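Succinylglutamate desuccinylase/aspartoacylase (Ruegeria sp. TM1040, PDB 3NA6) is probably a metal-dependent hydrolase of the succinylglutamate desuccinylase/aspartoacylase family, whose members cleave the amide bond of N-acylated amino acids. Local coordinates at residues 51-56 with 128-133; 70-75 with 83-88; 140-145 with 234-239; 172-177 with 203-208. All coordinates share one frame; numbering follows the deposited sequence.

All four contacts pack helices or a helix end onto one mixed sheet of the catalytic domain. Strands 83-88, 51-55, 140-143 and 205-210 are successive parallel neighbours in it. Interaction 1 uses one side of the sheet, and interactions 2, 3 and 4 use the other. Probable backbone bonds tie them: A52 O to I86 N at 2.9 Å, T55 N to V142 O at 2.9 Å and A141 O to V207 N at 2.9 Å. Interactions 3 and 4 are the closest pair, with centres about 8 Å apart. H145, with H59 and E62, may form a metal site, here empty, like the zinc site of related enzymes. The calcium at G237 is far away, 26.6 Å from H145 NE2.

Interaction 1: residues 51-56 with 128-133; sequences TALLTG and DYFQRT
F130 reaches from helix 122-134 to L53 and T55 on strand 51-55, a helix-on-sheet contact inside the alpha/beta catalytic domain. The CD2 and CE2 atoms of its ring do the touching. F130 CD2 meets L53 CD2 at 3.8 Å, and F130 CE2 meets T55 CG2 at 3.8 Å. Both methyls come to the ring obliquely. L53 and T55 are two apart on the strand, and both side chains start toward the helix.

The torsions bring these groups together. L53 CG is anti to the backbone N (chi1 -175°), and CD2 is the branch that reaches the ring. T55 turns its two branches to different tasks. Its methyl CG2 lies anti to the carbonyl carbon and meets F130, while OG1 sits between the backbone N and the carbonyl carbon (chi1 45°). From there OG1 hydrogen-bonds to D143 OD1 on the neighbouring strand 140-143. The residue is buried, and this bond satisfies its polar end.

Other groups close in around the contact. Y195 of helix 195-200 touches both L53 and T55, and the F91 ring meets that of F130 at about 45°.

Away from the strand, R132 grips D128 side-on, one helical turn along. R132 NE reaches D128 OD1 at 2.9 Å. R132 NH2 reaches the syn lone pair of D128 OD2 at 3.0 Å.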
loop_
_atom_site.group_PDB
_atom_site.type_symbol
_atom_site.label_atom_id
_atom_site.label_comp_id
_atom_site.label_asym_id
_atom_site.label_seq_id
_atom_site.Cartn_x
_atom_site.Cartn_y
_atom_site.Cartn_z
ATOM N N THR A 51 37.401 -5.918 -25.166
ATOM C CA THR A 51 36.011 -5.640 -24.917
ATOM C C THR A 51 35.905 -5.211 -23.476
ATOM O O THR A 51 36.455 -5.878 -22.598
ATOM C CB THR A 51 35.129 -6.876 -25.131
ATOM O OG1 THR A 51 35.133 -7.236 -26.524
ATOM C CG2 THR A 51 33.666 -6.582 -24.623
ATOM N N ALA A 52 35.233 -4.083 -23.241
ATOM C CA ALA A 52 34.906 -3.622 -21.896
ATOM C C ALA A 52 33.400 -3.697 -21.699
ATOM O O ALA A 52 32.615 -3.266 -22.560
ATOM C CB ALA A 52 35.403 -2.203 -21.643
ATOM N N LEU A 53 33.017 -4.249 -20.548
ATOM C CA LEU A 53 31.652 -4.279 -20.092
ATOM C C LEU A 53 31.471 -3.213 -19.020
ATOM O O LEU A 53 32.083 -3.259 -17.940
ATOM C CB LEU A 53 31.294 -5.659 -19.567
ATOM C CG LEU A 53 29.828 -5.905 -19.141
ATOM C CD1 LEU A 53 28.827 -5.701 -20.308
ATOM C CD2 LEU A 53 29.693 -7.308 -18.541
ATOM N N LEU A 54 30.612 -2.255 -19.335
ATOM C CA LEU A 54 30.445 -1.016 -18.555
ATOM C C LEU A 54 29.027 -0.952 -17.995
ATOM O O LEU A 54 28.048 -0.962 -18.761
ATOM C CB LEU A 54 30.731 0.213 -19.414
ATOM C CG LEU A 54 32.040 0.109 -20.230
ATOM C CD1 LEU A 54 32.093 1.161 -21.269
ATOM C CD2 LEU A 54 33.217 0.166 -19.281
ATOM N N THR A 55 28.916 -0.920 -16.679
ATOM C CA THR A 55 27.605 -0.901 -16.051
ATOM C C THR A 55 27.446 0.262 -15.080
ATOM O O THR A 55 28.392 0.628 -14.373
ATOM C CB THR A 55 27.374 -2.217 -15.297
ATOM O OG1 THR A 55 28.558 -2.556 -14.544
ATOM C CG2 THR A 55 27.045 -3.345 -16.279
ATOM N N GLY A 56 26.242 0.824 -15.061
ATOM C CA GLY A 56 25.799 1.765 -14.058
ATOM C C GLY A 56 24.503 1.263 -13.437
ATOM O O GLY A 56 23.860 0.402 -13.962
ATOM N N ASP A 128 22.640 -14.009 -13.971
ATOM C CA ASP A 128 23.029 -15.187 -14.733
ATOM C C ASP A 128 23.444 -14.854 -16.177
ATOM O O ASP A 128 24.353 -15.466 -16.729
ATOM C CB ASP A 128 21.900 -16.223 -14.748
ATOM C CG ASP A 128 22.248 -17.427 -15.577
ATOM O OD1 ASP A 128 22.979 -18.315 -15.065
ATOM O OD2 ASP A 128 21.833 -17.448 -16.747
ATOM N N TYR A 129 22.758 -13.904 -16.788
ATOM C CA TYR A 129 23.076 -13.503 -18.149
ATOM C C TYR A 129 24.438 -12.813 -18.188
ATOM O O TYR A 129 25.219 -13.005 -19.117
ATOM C CB TYR A 129 21.978 -12.589 -18.725
ATOM C CG TYR A 129 22.186 -12.250 -20.174
ATOM C CD1 TYR A 129 21.945 -13.187 -21.175
ATOM C CD2 TYR A 129 22.622 -11.006 -20.550
ATOM C CE1 TYR A 129 22.154 -12.867 -22.494
ATOM C CE2 TYR A 129 22.808 -10.688 -21.857
ATOM C CZ TYR A 129 22.594 -11.609 -22.813
ATOM O OH TYR A 129 22.803 -11.259 -24.113
ATOM N N PHE A 130 24.706 -11.969 -17.197
ATOM C CA PHE A 130 26.009 -11.326 -17.104
ATOM C C PHE A 130 27.091 -12.344 -16.807
ATOM O O PHE A 130 28.133 -12.320 -17.443
ATOM C CB PHE A 130 25.993 -10.147 -16.108
ATOM C CG PHE A 130 25.443 -8.860 -16.725
ATOM C CD1 PHE A 130 24.103 -8.792 -17.124
ATOM C CD2 PHE A 130 26.260 -7.786 -16.976
ATOM C CE1 PHE A 130 23.604 -7.694 -17.718
ATOM C CE2 PHE A 130 25.759 -6.653 -17.586
ATOM C CZ PHE A 130 24.430 -6.600 -17.942
ATOM N N GLN A 131 26.848 -13.237 -15.850
ATOM C CA GLN A 131 27.827 -14.268 -15.468
ATOM C C GLN A 131 28.236 -15.176 -16.631
ATOM O O GLN A 131 29.421 -15.393 -16.858
ATOM C CB GLN A 131 27.237 -15.154 -14.375
ATOM C CG GLN A 131 28.161 -16.269 -13.839
ATOM C CD GLN A 131 29.260 -15.755 -12.919
ATOM O OE1 GLN A 131 29.026 -14.892 -12.071
ATOM N NE2 GLN A 131 30.473 -16.281 -13.095
ATOM N N ARG A 132 27.254 -15.692 -17.368
ATOM C CA ARG A 132 27.510 -16.741 -18.368
ATOM C C ARG A 132 27.538 -16.264 -19.814
ATOM O O ARG A 132 28.084 -16.958 -20.664
ATOM C CB ARG A 132 26.493 -17.883 -18.210
ATOM C CG ARG A 132 26.663 -18.623 -16.861
ATOM C CD ARG A 132 25.971 -19.982 -16.827
ATOM N NE ARG A 132 24.540 -19.796 -17.033
ATOM C CZ ARG A 132 23.779 -20.450 -17.902
ATOM N NH1 ARG A 132 24.267 -21.443 -18.636
ATOM N NH2 ARG A 132 22.503 -20.129 -18.001
ATOM N N THR A 133 26.974 -15.097 -20.119
ATOM C CA THR A 133 26.928 -14.652 -21.500
ATOM C C THR A 133 27.782 -13.422 -21.725
ATOM O O THR A 133 28.668 -13.449 -22.562
ATOM C CB THR A 133 25.474 -14.424 -21.996
ATOM O OG1 THR A 133 24.733 -15.621 -21.777
ATOM C CG2 THR A 133 25.438 -14.079 -23.489
#

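Interaction 2: residues 70-75 with 83-88; sequences QELAAT and GRLIIV
I87 of strand 83-88 projects into L72 and A73 of helix 64-75. The contact belongs to the beta-alpha-beta crossover that runs from strand 51-55 through helix 64-75 to strand 83-88. The two strands are parallel neighbours, and the helix packs on one side of them. The axes of segments 70-75 and 83-88 approach to 8.7 Å, and their directions differ by 130°.

The side chain of I87 starts toward the helix and forks at CB. The short branch, CG2, faces the A73 methyl, with I87 CG2 4.1 Å from A73 CB. The long branch leaves with CG1 anti to the carbonyl carbon (chi1 -50°), and chi2 near 177° extends it fully. CG1 is the spacer that carries CD1 to the helix surface. There I87 CD1 touches the backbone carbon A73 CA at 3.7 Å and lies 3.9 Å from A73 CB. The small A73 side chain lets the methyl come this near the helix backbone. The same I87 CD1 also meets L72 CD2 at 3.7 Å.

L72 CD2 is shared. It reaches L85 CD1 at 4.1 Å, the two leucines crossing at about a right angle. L229 and L233 of helix 219-235 also touch L72.

On the helix, E71 OE1 makes salt bridges to K226 and to R286 of the second subunit, so the crossover helix also takes part in assembly. T75 closes the last turn of helix 64-75: T75 OG1 donates to E71 O at 2.7 Å from above the carbonyl plane.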
loop_
_atom_site.group_PDB
_atom_site.type_symbol
_atom_site.label_atom_id
_atom_site.label_comp_id
_atom_site.label_asym_id
_atom_site.label_seq_id
_atom_site.Cartn_x
_atom_site.Cartn_y
_atom_site.Cartn_z
ATOM N N GLN A 70 25.263 6.959 -20.261
ATOM C CA GLN A 70 24.321 7.407 -21.282
ATOM C C GLN A 70 25.049 8.323 -22.267
ATOM O O GLN A 70 24.856 8.200 -23.469
ATOM C CB GLN A 70 23.102 8.141 -20.719
ATOM C CG GLN A 70 22.029 7.252 -20.153
ATOM C CD GLN A 70 21.211 6.538 -21.259
ATOM O OE1 GLN A 70 21.763 5.927 -22.184
ATOM N NE2 GLN A 70 19.918 6.598 -21.144
ATOM N N GLU A 71 25.895 9.221 -21.764
ATOM C CA GLU A 71 26.620 10.134 -22.665
ATOM C C GLU A 71 27.589 9.351 -23.555
ATOM O O GLU A 71 27.659 9.569 -24.757
ATOM C CB GLU A 71 27.375 11.186 -21.883
ATOM C CG GLU A 71 28.020 12.230 -22.764
ATOM C CD GLU A 71 28.897 13.166 -21.994
ATOM O OE1 GLU A 71 28.380 14.114 -21.367
ATOM O OE2 GLU A 71 30.114 12.961 -22.025
ATOM N N LEU A 72 28.308 8.412 -22.962
ATOM C CA LEU A 72 29.201 7.553 -23.735
ATOM C C LEU A 72 28.449 6.841 -24.865
ATOM O O LEU A 72 28.899 6.846 -26.004
ATOM C CB LEU A 72 29.906 6.516 -22.836
ATOM C CG LEU A 72 31.092 5.804 -23.524
ATOM C CD1 LEU A 72 32.310 6.740 -23.639
ATOM C CD2 LEU A 72 31.445 4.542 -22.798
ATOM N N ALA A 73 27.287 6.287 -24.560
ATOM C CA ALA A 73 26.560 5.483 -25.561
ATOM C C ALA A 73 26.027 6.377 -26.689
ATOM O O ALA A 73 25.931 5.948 -27.845
ATOM C CB ALA A 73 25.415 4.717 -24.923
ATOM N N ALA A 74 25.701 7.610 -26.346
ATOM C CA ALA A 74 25.057 8.526 -27.292
ATOM C C ALA A 74 26.051 9.324 -28.118
ATOM O O ALA A 74 25.680 9.864 -29.128
ATOM C CB ALA A 74 24.139 9.492 -26.535
ATOM N N THR A 75 27.294 9.443 -27.680
ATOM C CA THR A 75 28.221 10.380 -28.319
ATOM C C THR A 75 29.513 9.740 -28.878
ATOM O O THR A 75 30.321 10.422 -29.440
ATOM C CB THR A 75 28.580 11.550 -27.350
ATOM O OG1 THR A 75 29.388 11.069 -26.280
ATOM C CG2 THR A 75 27.320 12.204 -26.775
ATOM N N GLY A 83 38.349 -1.964 -30.501
ATOM C CA GLY A 83 37.852 -2.935 -29.539
ATOM C C GLY A 83 36.332 -2.859 -29.519
ATOM O O GLY A 83 35.697 -2.627 -30.550
ATOM N N ARG A 84 35.775 -3.050 -28.333
ATOM C CA ARG A 84 34.339 -3.099 -28.144
ATOM C C ARG A 84 33.941 -2.518 -26.819
ATOM O O ARG A 84 34.522 -2.847 -25.775
ATOM C CB ARG A 84 33.845 -4.524 -28.227
ATOM C CG ARG A 84 32.315 -4.653 -28.024
ATOM C CD ARG A 84 31.786 -5.999 -28.452
ATOM N NE ARG A 84 32.528 -7.103 -27.839
ATOM C CZ ARG A 84 32.137 -8.377 -27.854
ATOM N NH1 ARG A 84 30.992 -8.746 -28.421
ATOM N NH2 ARG A 84 32.900 -9.288 -27.275
ATOM N N LEU A 85 32.920 -1.669 -26.859
ATOM C CA LEU A 85 32.236 -1.214 -25.650
ATOM C C LEU A 85 30.862 -1.894 -25.541
ATOM O O LEU A 85 30.081 -1.804 -26.449
ATOM C CB LEU A 85 32.075 0.314 -25.697
ATOM C CG LEU A 85 33.352 1.147 -25.829
ATOM C CD1 LEU A 85 32.994 2.615 -26.115
ATOM C CD2 LEU A 85 34.227 1.029 -24.573
ATOM N N ILE A 86 30.569 -2.594 -24.445
ATOM C CA ILE A 86 29.195 -3.062 -24.170
ATOM C C ILE A 86 28.710 -2.205 -22.992
ATOM O O ILE A 86 29.228 -2.344 -21.856
ATOM C CB ILE A 86 29.136 -4.535 -23.810
ATOM C CG1 ILE A 86 29.688 -5.371 -24.963
ATOM C CG2 ILE A 86 27.697 -4.968 -23.517
ATOM C CD1 ILE A 86 29.925 -6.854 -24.632
ATOM N N ILE A 87 27.768 -1.295 -23.280
ATOM C CA ILE A 87 27.354 -0.243 -22.361
ATOM C C ILE A 87 25.921 -0.519 -21.860
ATOM O O ILE A 87 24.985 -0.563 -22.648
ATOM C CB ILE A 87 27.347 1.125 -23.059
ATOM C CG1 ILE A 87 28.675 1.359 -23.796
ATOM C CG2 ILE A 87 27.018 2.232 -22.022
ATOM C CD1 ILE A 87 28.772 2.686 -24.597
ATOM N N VAL A 88 25.775 -0.679 -20.553
ATOM C CA VAL A 88 24.477 -0.924 -19.889
ATOM C C VAL A 88 24.368 0.116 -18.762
ATOM O O VAL A 88 24.818 -0.115 -17.645
ATOM C CB VAL A 88 24.454 -2.344 -19.310
ATOM C CG1 VAL A 88 23.117 -2.674 -18.614
ATOM C CG2 VAL A 88 24.755 -3.374 -20.418
#

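Interaction 3: residues 140-145 with 234-239; sequences VAVDFH and IHFGIL. With CA (calcium ion), chain C.
V140 presses against one face of the F236 ring, joining strand 140-143 of the central sheet of the alpha/beta catalytic domain to the residue that follows helix 219-235. V140 CG2 stands 3.8 Å from the centroid of the F236 ring, 20° off its normal, a CH-pi contact. V140 CG1 spreads over the same face and comes 3.9 Å from F236 CE1. V142 CG2 arrives at the ring edge instead, 4.3 Å from F236 CE2.

F236 CG lies anti to the carbonyl carbon (chi1 -64°), which sends the ring toward the strand. A174 and V205 also touch the ring. With an alanine in place of F236 the ring is gone, and V140 CG2 would probably face a gap between the strand and the helix end.

Just beyond, G237 ends the helix in a Schellman motif with positive phi (77°), and G237 N bonds back to I234 O. The turn presents G237 O to the calcium ion at 2.4 Å. Four waters and T82 complete the site.

At the other end of 140-145, H145 lies in a possible empty metal site. H145 NE2 donates to D143 OD2 at 2.8 Å from above the carboxylate plane.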
loop_
_atom_site.group_PDB
_atom_site.type_symbol
_atom_site.label_atom_id
_atom_site.label_comp_id
_atom_site.label_asym_id
_atom_site.label_seq_id
_atom_site.Cartn_x
_atom_site.Cartn_y
_atom_site.Cartn_z
ATOM N N VAL A 140 37.571 -6.796 -19.627
ATOM C CA VAL A 140 37.598 -5.913 -18.453
ATOM C C VAL A 140 36.194 -5.452 -18.145
ATOM O O VAL A 140 35.289 -5.533 -19.001
ATOM C CB VAL A 140 38.542 -4.708 -18.700
ATOM C CG1 VAL A 140 39.920 -5.222 -19.055
ATOM C CG2 VAL A 140 38.007 -3.790 -19.820
ATOM N N ALA A 141 35.975 -5.007 -16.916
ATOM C CA ALA A 141 34.667 -4.477 -16.495
ATOM C C ALA A 141 34.845 -3.195 -15.679
ATOM O O ALA A 141 35.768 -3.085 -14.884
ATOM C CB ALA A 141 33.886 -5.500 -15.666
ATOM N N VAL A 142 33.918 -2.262 -15.866
ATOM C CA VAL A 142 33.805 -1.046 -15.057
ATOM C C VAL A 142 32.397 -0.983 -14.519
ATOM O O VAL A 142 31.440 -0.974 -15.295
ATOM C CB VAL A 142 34.122 0.251 -15.849
ATOM C CG1 VAL A 142 34.100 1.447 -14.898
ATOM C CG2 VAL A 142 35.456 0.133 -16.533
ATOM N N ASP A 143 32.285 -1.039 -13.188
ATOM C CA ASP A 143 31.016 -1.047 -12.474
ATOM C C ASP A 143 30.939 0.122 -11.481
ATOM O O ASP A 143 31.611 0.117 -10.454
ATOM C CB ASP A 143 30.814 -2.387 -11.728
ATOM C CG ASP A 143 29.399 -2.547 -11.146
ATOM O OD1 ASP A 143 28.375 -2.297 -11.830
ATOM O OD2 ASP A 143 29.310 -2.932 -9.971
ATOM N N PHE A 144 30.088 1.096 -11.793
ATOM C CA PHE A 144 29.977 2.346 -11.043
ATOM C C PHE A 144 29.054 2.164 -9.862
ATOM O O PHE A 144 27.969 1.590 -10.003
ATOM C CB PHE A 144 29.369 3.461 -11.919
ATOM C CG PHE A 144 30.304 4.021 -12.943
ATOM C CD1 PHE A 144 31.116 5.082 -12.643
ATOM C CD2 PHE A 144 30.363 3.489 -14.229
ATOM C CE1 PHE A 144 31.950 5.634 -13.595
ATOM C CE2 PHE A 144 31.204 4.013 -15.171
ATOM C CZ PHE A 144 32.001 5.100 -14.859
ATOM N N HIS A 145 29.495 2.641 -8.709
ATOM C CA HIS A 145 28.645 2.804 -7.551
ATOM C C HIS A 145 28.759 4.193 -6.951
ATOM O O HIS A 145 29.726 4.909 -7.174
ATOM C CB HIS A 145 28.973 1.795 -6.459
ATOM C CG HIS A 145 28.604 0.391 -6.808
ATOM N ND1 HIS A 145 27.513 -0.249 -6.266
ATOM C CD2 HIS A 145 29.184 -0.497 -7.651
ATOM C CE1 HIS A 145 27.428 -1.468 -6.768
ATOM N NE2 HIS A 145 28.430 -1.643 -7.611
ATOM N N ILE A 234 41.003 4.605 -22.225
ATOM C CA ILE A 234 42.327 4.851 -22.838
ATOM C C ILE A 234 43.368 3.834 -22.301
ATOM O O ILE A 234 44.115 3.246 -23.079
ATOM C CB ILE A 234 42.820 6.299 -22.604
ATOM C CG1 ILE A 234 41.923 7.297 -23.360
ATOM C CG2 ILE A 234 44.302 6.471 -23.090
ATOM C CD1 ILE A 234 42.106 8.829 -22.959
ATOM N N HIS A 235 43.402 3.644 -20.983
ATOM C CA HIS A 235 44.296 2.674 -20.325
ATOM C C HIS A 235 44.120 1.267 -20.930
ATOM O O HIS A 235 45.114 0.546 -21.173
ATOM C CB HIS A 235 43.991 2.661 -18.806
ATOM C CG HIS A 235 44.823 1.704 -17.986
ATOM N ND1 HIS A 235 46.119 1.980 -17.592
ATOM C CD2 HIS A 235 44.532 0.482 -17.480
ATOM C CE1 HIS A 235 46.578 0.974 -16.868
ATOM N NE2 HIS A 235 45.638 0.052 -16.785
ATOM N N PHE A 236 42.865 0.898 -21.213
ATOM C CA PHE A 236 42.552 -0.409 -21.798
ATOM C C PHE A 236 42.738 -0.457 -23.319
ATOM O O PHE A 236 42.509 -1.506 -23.943
ATOM C CB PHE A 236 41.105 -0.828 -21.459
ATOM C CG PHE A 236 40.831 -1.032 -19.971
ATOM C CD1 PHE A 236 41.750 -1.684 -19.150
ATOM C CD2 PHE A 236 39.625 -0.624 -19.421
ATOM C CE1 PHE A 236 41.468 -1.907 -17.801
ATOM C CE2 PHE A 236 39.350 -0.846 -18.062
ATOM C CZ PHE A 236 40.290 -1.470 -17.261
ATOM N N GLY A 237 43.114 0.670 -23.915
ATOM C CA GLY A 237 43.407 0.733 -25.329
ATOM C C GLY A 237 42.182 0.760 -26.228
ATOM O O GLY A 237 42.296 0.587 -27.435
ATOM N N ILE A 238 41.007 1.013 -25.672
ATOM C CA ILE A 238 39.788 0.968 -26.475
ATOM C C ILE A 238 39.468 2.326 -27.105
ATOM O O ILE A 238 38.940 2.388 -28.240
ATOM C CB ILE A 238 38.582 0.458 -25.637
ATOM C CG1 ILE A 238 38.916 -0.918 -25.026
ATOM C CG2 ILE A 238 37.323 0.402 -26.501
ATOM C CD1 ILE A 238 37.833 -1.556 -24.080
ATOM N N LEU A 239 39.710 3.394 -26.337
ATOM C CA LEU A 239 39.595 4.782 -26.821
ATOM C C LEU A 239 41.014 5.323 -26.900
ATOM O O LEU A 239 41.924 4.753 -26.300
ATOM C CB LEU A 239 38.750 5.666 -25.886
ATOM C CG LEU A 239 37.266 5.352 -25.715
ATOM C CD1 LEU A 239 36.530 6.347 -24.764
ATOM C CD2 LEU A 239 36.583 5.345 -27.076
HETATM CA CA CA C . 43.853 0.544 -29.219
HETATM O O HOH W 1 44.885 2.727 -28.630
HETATM O O HOH W 2 45.803 -0.515 -27.969
HETATM O O HOH W 3 44.694 0.205 -31.577
HETATM O O HOH W 4 43.043 -1.948 -29.193
#

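Interaction 4: residues 172-177 with 203-208; sequences FAAMQA and GKVLVT
A174 is the residue of helix 165-178 that meets V205 and V207 of strand 205-210. Two residues before it, F172 starts away from the strand. Its ring lies forward along the helix, with Q176 CG 3.8 Å above the F172 ring plane, toward the rim.

A174 then points its methyl at the strand. A174 CB is 3.5 Å from V207 CG2 and 3.8 Å from V205 CG1. The two valines are two apart and offer different branches. V205 CG1 is anti to the backbone N (chi1 169°), whereas V207 CG2 is anti to the carbonyl carbon. This is helix-on-sheet packing in the alpha/beta catalytic domain, made wholly of apolar groups, with no hydrogen bond across it.

M175, present as selenomethionine, runs elsewhere. Its CG is anti to the backbone N (chi1 178°), and the side chain packs on A157 and A159 of strand 156-160. Q176 lies on the exposed side, its N bonded to F172 O at 2.9 Å. A177 N bonds to A173 O at 3.0 Å.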
loop_
_atom_site.group_PDB
_atom_site.type_symbol
_atom_site.label_atom_id
_atom_site.label_comp_id
_atom_site.label_asym_id
_atom_site.label_seq_id
_atom_site.Cartn_x
_atom_site.Cartn_y
_atom_site.Cartn_z
ATOM N N PHE A 172 44.975 -2.426 -9.638
ATOM C CA PHE A 172 45.518 -1.206 -9.018
ATOM C C PHE A 172 45.886 -0.137 -10.075
ATOM O O PHE A 172 45.584 1.069 -9.923
ATOM C CB PHE A 172 46.746 -1.566 -8.160
ATOM C CG PHE A 172 47.385 -0.390 -7.476
ATOM C CD1 PHE A 172 46.873 0.118 -6.291
ATOM C CD2 PHE A 172 48.493 0.220 -8.024
ATOM C CE1 PHE A 172 47.473 1.248 -5.681
ATOM C CE2 PHE A 172 49.090 1.327 -7.410
ATOM C CZ PHE A 172 48.571 1.834 -6.252
ATOM N N ALA A 173 46.551 -0.580 -11.133
ATOM C CA ALA A 173 46.945 0.306 -12.227
ATOM C C ALA A 173 45.714 0.916 -12.896
ATOM O O ALA A 173 45.701 2.120 -13.209
ATOM C CB ALA A 173 47.802 -0.443 -13.251
ATOM N N ALA A 174 44.666 0.112 -13.102
ATOM C CA ALA A 174 43.432 0.625 -13.745
ATOM C C ALA A 174 42.732 1.679 -12.838
ATOM O O ALA A 174 42.149 2.664 -13.318
ATOM C CB ALA A 174 42.473 -0.530 -14.131
HETATM N N MSE A 175 42.831 1.467 -11.530
HETATM C CA MSE A 175 42.221 2.359 -10.544
HETATM C C MSE A 175 42.974 3.669 -10.521
HETATM O O MSE A 175 42.346 4.729 -10.495
HETATM C CB MSE A 175 42.197 1.683 -9.155
HETATM C CG MSE A 175 41.608 2.545 -8.012
HETATM SE SE MSE A 175 42.938 3.745 -7.263
HETATM C CE MSE A 175 43.844 2.347 -6.215
ATOM N N GLN A 176 44.316 3.615 -10.520
ATOM C CA GLN A 176 45.106 4.827 -10.664
ATOM C C GLN A 176 44.778 5.609 -11.935
ATOM O O GLN A 176 44.725 6.843 -11.876
ATOM C CB GLN A 176 46.608 4.554 -10.663
ATOM C CG GLN A 176 47.130 4.020 -9.361
ATOM C CD GLN A 176 48.641 4.040 -9.319
ATOM O OE1 GLN A 176 49.327 3.655 -10.280
ATOM N NE2 GLN A 176 49.171 4.495 -8.209
ATOM N N ALA A 177 44.614 4.919 -13.073
ATOM C CA ALA A 177 44.267 5.609 -14.321
ATOM C C ALA A 177 42.939 6.361 -14.174
ATOM O O ALA A 177 42.799 7.450 -14.705
ATOM C CB ALA A 177 44.164 4.637 -15.496
ATOM N N GLY A 203 39.750 -13.899 -13.576
ATOM C CA GLY A 203 41.069 -13.404 -13.974
ATOM C C GLY A 203 41.031 -12.078 -14.686
ATOM O O GLY A 203 41.996 -11.732 -15.352
ATOM N N LYS A 204 39.935 -11.317 -14.510
ATOM C CA LYS A 204 39.706 -10.076 -15.256
ATOM C C LYS A 204 39.759 -8.824 -14.396
ATOM O O LYS A 204 39.348 -8.824 -13.234
ATOM C CB LYS A 204 38.366 -10.156 -16.013
ATOM C CG LYS A 204 38.412 -11.156 -17.148
ATOM C CD LYS A 204 37.053 -11.494 -17.733
ATOM C CE LYS A 204 37.195 -12.552 -18.803
ATOM N NZ LYS A 204 35.898 -12.885 -19.387
ATOM N N VAL A 205 40.315 -7.755 -14.968
ATOM C CA VAL A 205 40.400 -6.468 -14.298
ATOM C C VAL A 205 39.014 -5.871 -14.087
ATOM O O VAL A 205 38.169 -5.850 -15.002
ATOM C CB VAL A 205 41.280 -5.452 -15.089
ATOM C CG1 VAL A 205 41.139 -4.057 -14.507
ATOM C CG2 VAL A 205 42.708 -5.879 -15.036
ATOM N N LEU A 206 38.785 -5.415 -12.863
ATOM C CA LEU A 206 37.567 -4.759 -12.485
ATOM C C LEU A 206 37.931 -3.360 -11.976
ATOM O O LEU A 206 38.865 -3.219 -11.182
ATOM C CB LEU A 206 36.826 -5.527 -11.376
ATOM C CG LEU A 206 35.697 -4.651 -10.792
ATOM C CD1 LEU A 206 34.349 -4.958 -11.471
ATOM C CD2 LEU A 206 35.657 -4.735 -9.288
ATOM N N VAL A 207 37.189 -2.351 -12.440
ATOM C CA VAL A 207 37.307 -0.962 -11.958
ATOM C C VAL A 207 35.988 -0.646 -11.273
ATOM O O VAL A 207 34.906 -0.905 -11.824
ATOM C CB VAL A 207 37.570 -0.011 -13.164
ATOM C CG1 VAL A 207 37.290 1.440 -12.823
ATOM C CG2 VAL A 207 38.979 -0.220 -13.664
ATOM N N THR A 208 36.053 -0.194 -10.036
ATOM C CA THR A 208 34.850 0.133 -9.299
ATOM C C THR A 208 35.022 1.464 -8.583
ATOM O O THR A 208 36.141 1.961 -8.414
ATOM C CB THR A 208 34.376 -1.009 -8.358
ATOM O OG1 THR A 208 33.057 -0.717 -7.862
ATOM C CG2 THR A 208 35.335 -1.244 -7.188
#